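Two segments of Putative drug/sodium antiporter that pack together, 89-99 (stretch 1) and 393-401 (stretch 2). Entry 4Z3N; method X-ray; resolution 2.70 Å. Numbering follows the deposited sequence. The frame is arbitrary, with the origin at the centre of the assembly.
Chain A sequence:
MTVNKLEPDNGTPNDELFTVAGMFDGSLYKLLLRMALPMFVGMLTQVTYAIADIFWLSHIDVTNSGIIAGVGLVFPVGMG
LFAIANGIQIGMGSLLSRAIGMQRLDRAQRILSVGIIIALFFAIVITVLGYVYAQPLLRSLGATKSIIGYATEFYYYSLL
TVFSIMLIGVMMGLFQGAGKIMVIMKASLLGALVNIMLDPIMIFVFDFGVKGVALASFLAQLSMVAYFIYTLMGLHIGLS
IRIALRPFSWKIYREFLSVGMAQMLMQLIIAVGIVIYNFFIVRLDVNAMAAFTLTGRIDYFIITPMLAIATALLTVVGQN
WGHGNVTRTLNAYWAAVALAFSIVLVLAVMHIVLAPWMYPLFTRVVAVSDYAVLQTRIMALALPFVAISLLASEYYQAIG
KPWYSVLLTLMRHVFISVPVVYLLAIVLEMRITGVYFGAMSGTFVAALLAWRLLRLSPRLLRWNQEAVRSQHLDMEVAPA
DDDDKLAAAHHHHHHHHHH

Stretch 1, residues 89-99: QIGMGSLLSRA
Stretch 2, residues 393-401: SEYYQAIGK

A helix end leaves carbonyl groups without backbone partners further along, and a neighbouring helix can meet them with side chains; the contact between residues 89-99 and 393-401 of this putative drug/sodium antiporter is a worked example. Stretch 1 is helical throughout. Stretch 2 enters already helical, and Gly400 has left helical phi/psi; its helix axis passes 8.7 Å from the first, with a signed crossing angle of -59°. In register, the nearest CA atoms are those of Ser94 and Ala398, 4.8 Å apart.

The clear hydrogen bond across the contact comes from Ser94, chi1 t, which donates from OG to Gln397 O at a very short 2.4 Å. Gly400 N also reaches Gln397 O, weakly, at 3.3 Å, while Lys401 N bonds Tyr396 O at 2.8 Å. These close a Schellman turn, with Gly400 at phi/psi 83/33.

Packing around the cation follows. Arg98 (chi1 m, chi2 -144°, chi3 m, chi4 -56°) sets CD 2.9 Å from Ala398 O and lays one guanidinium face over Gly400 CA and Ile399 C, with Arg98 NH2 3.4 Å from Gly400 CA. An ideal CB on Gly400 would clash with that NH2 at 2.5 Å.

Van der Waals contact lies one turn before Ser94: Ile90 (m, m) places CD1 3.6 Å from Glu394 OE2, a carboxylate oxygen, and CG2 4.1 Å from Gln397 CB. The whole contact buries 291 Å².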

# COMPACT_ATOMS: atom_id res chain seq x y z
N GLN A 89 -9.95 -1.60 -3.60
CA GLN A 89 -10.08 -0.16 -3.57
C GLN A 89 -9.76 0.48 -4.93
O GLN A 89 -10.50 1.35 -5.38
CB GLN A 89 -9.18 0.43 -2.48
CG GLN A 89 -9.30 1.91 -2.36
CD GLN A 89 -8.16 2.53 -1.59
OE1 GLN A 89 -7.41 1.84 -0.90
NE2 GLN A 89 -8.02 3.84 -1.71
N ILE A 90 -8.68 0.04 -5.57
CA ILE A 90 -8.16 0.66 -6.78
C ILE A 90 -9.07 0.26 -7.96
O ILE A 90 -9.39 1.07 -8.82
CB ILE A 90 -6.66 0.26 -7.05
CG1 ILE A 90 -5.73 0.85 -5.99
CG2 ILE A 90 -6.16 0.76 -8.40
CD1 ILE A 90 -5.69 2.38 -5.99
N GLY A 91 -9.51 -0.99 -7.97
CA GLY A 91 -10.50 -1.42 -8.92
C GLY A 91 -11.73 -0.52 -8.82
O GLY A 91 -12.26 -0.03 -9.83
N MET A 92 -12.18 -0.29 -7.60
CA MET A 92 -13.28 0.62 -7.39
C MET A 92 -12.90 2.04 -7.85
O MET A 92 -13.57 2.62 -8.70
CB MET A 92 -13.71 0.62 -5.93
CG MET A 92 -15.07 1.28 -5.66
SD MET A 92 -16.50 0.43 -6.38
CE MET A 92 -17.84 1.35 -5.64
N GLY A 93 -11.81 2.58 -7.30
CA GLY A 93 -11.35 3.91 -7.64
C GLY A 93 -11.12 4.10 -9.14
O GLY A 93 -11.41 5.14 -9.71
N SER A 94 -10.61 3.07 -9.78
CA SER A 94 -10.23 3.20 -11.18
C SER A 94 -11.49 3.29 -12.05
O SER A 94 -11.61 4.14 -12.93
CB SER A 94 -9.34 2.02 -11.58
OG SER A 94 -8.96 2.09 -12.93
N LEU A 95 -12.44 2.41 -11.76
CA LEU A 95 -13.63 2.24 -12.57
C LEU A 95 -14.65 3.38 -12.37
O LEU A 95 -15.28 3.85 -13.31
CB LEU A 95 -14.25 0.90 -12.23
CG LEU A 95 -14.66 0.04 -13.41
CD1 LEU A 95 -13.67 0.29 -14.50
CD2 LEU A 95 -14.66 -1.42 -13.01
N LEU A 96 -14.80 3.80 -11.12
CA LEU A 96 -15.75 4.84 -10.76
C LEU A 96 -15.31 6.19 -11.32
O LEU A 96 -16.10 6.93 -11.92
CB LEU A 96 -15.90 4.91 -9.23
CG LEU A 96 -16.76 6.05 -8.68
CD1 LEU A 96 -18.20 5.93 -9.15
CD2 LEU A 96 -16.69 6.15 -7.17
N SER A 97 -14.03 6.49 -11.15
CA SER A 97 -13.47 7.75 -11.61
C SER A 97 -13.53 7.91 -13.15
O SER A 97 -13.68 9.04 -13.63
CB SER A 97 -12.01 7.89 -11.12
OG SER A 97 -11.15 7.20 -12.00
N ARG A 98 -13.40 6.81 -13.90
CA ARG A 98 -13.57 6.88 -15.36
C ARG A 98 -15.05 7.05 -15.74
O ARG A 98 -15.38 7.81 -16.65
CB ARG A 98 -13.00 5.64 -16.08
CG ARG A 98 -11.63 5.24 -15.59
CD ARG A 98 -10.69 4.71 -16.67
NE ARG A 98 -10.82 3.30 -17.02
CZ ARG A 98 -10.72 2.27 -16.20
NH1 ARG A 98 -10.55 2.45 -14.91
NH2 ARG A 98 -10.82 1.05 -16.67
N ALA A 99 -15.94 6.34 -15.03
CA ALA A 99 -17.38 6.53 -15.21
C ALA A 99 -17.82 7.97 -14.94
O ALA A 99 -18.59 8.54 -15.69
CB ALA A 99 -18.16 5.58 -14.30
N SER A 393 2.80 3.35 -12.58
CA SER A 393 1.91 2.21 -12.33
C SER A 393 0.47 2.62 -11.99
O SER A 393 -0.49 2.00 -12.41
CB SER A 393 2.44 1.34 -11.20
OG SER A 393 3.47 0.50 -11.68
N GLU A 394 0.36 3.67 -11.19
CA GLU A 394 -0.92 4.22 -10.81
C GLU A 394 -1.68 4.71 -12.07
O GLU A 394 -2.89 4.49 -12.19
CB GLU A 394 -0.73 5.36 -9.81
CG GLU A 394 -1.92 5.62 -8.89
CD GLU A 394 -2.12 4.49 -7.88
OE1 GLU A 394 -1.38 3.49 -7.99
OE2 GLU A 394 -3.00 4.61 -6.99
N TYR A 395 -0.95 5.35 -12.99
CA TYR A 395 -1.51 5.88 -14.23
C TYR A 395 -2.16 4.79 -15.11
O TYR A 395 -3.27 4.95 -15.63
CB TYR A 395 -0.41 6.62 -15.03
CG TYR A 395 -0.87 7.22 -16.35
CD1 TYR A 395 -0.89 6.46 -17.51
CD2 TYR A 395 -1.29 8.54 -16.43
CE1 TYR A 395 -1.31 6.97 -18.70
CE2 TYR A 395 -1.72 9.07 -17.64
CZ TYR A 395 -1.72 8.28 -18.78
OH TYR A 395 -2.13 8.78 -20.01
N TYR A 396 -1.46 3.67 -15.28
CA TYR A 396 -2.02 2.58 -16.05
C TYR A 396 -3.22 1.92 -15.35
O TYR A 396 -4.16 1.47 -15.99
CB TYR A 396 -0.94 1.55 -16.35
CG TYR A 396 0.01 2.07 -17.40
CD1 TYR A 396 -0.42 2.28 -18.70
CD2 TYR A 396 1.32 2.39 -17.09
CE1 TYR A 396 0.44 2.77 -19.68
CE2 TYR A 396 2.19 2.87 -18.04
CZ TYR A 396 1.75 3.06 -19.33
OH TYR A 396 2.64 3.54 -20.27
N GLN A 397 -3.19 1.89 -14.03
CA GLN A 397 -4.32 1.38 -13.28
C GLN A 397 -5.52 2.30 -13.47
O GLN A 397 -6.65 1.84 -13.65
CB GLN A 397 -3.96 1.27 -11.80
CG GLN A 397 -2.91 0.22 -11.51
CD GLN A 397 -3.49 -1.17 -11.53
OE1 GLN A 397 -3.99 -1.64 -12.57
NE2 GLN A 397 -3.45 -1.84 -10.38
N ALA A 398 -5.26 3.60 -13.46
CA ALA A 398 -6.32 4.57 -13.65
C ALA A 398 -6.97 4.44 -15.03
O ALA A 398 -8.19 4.62 -15.15
CB ALA A 398 -5.78 5.99 -13.43
N ILE A 399 -6.18 4.15 -16.06
CA ILE A 399 -6.74 4.12 -17.42
C ILE A 399 -7.15 2.70 -17.86
O ILE A 399 -7.55 2.50 -19.01
CB ILE A 399 -5.75 4.72 -18.48
CG1 ILE A 399 -4.47 3.90 -18.58
CG2 ILE A 399 -5.44 6.20 -18.17
CD1 ILE A 399 -3.78 4.05 -19.90
N GLY A 400 -7.03 1.72 -16.96
CA GLY A 400 -7.49 0.37 -17.24
C GLY A 400 -6.53 -0.51 -18.02
O GLY A 400 -6.96 -1.36 -18.81
N LYS A 401 -5.23 -0.32 -17.82
CA LYS A 401 -4.22 -1.10 -18.53
C LYS A 401 -3.16 -1.69 -17.58
O LYS A 401 -1.98 -1.38 -17.69
CB LYS A 401 -3.57 -0.23 -19.60
CG LYS A 401 -4.57 0.36 -20.61
CD LYS A 401 -5.02 -0.69 -21.58
CE LYS A 401 -6.10 -0.19 -22.51
NZ LYS A 401 -6.36 -1.22 -23.55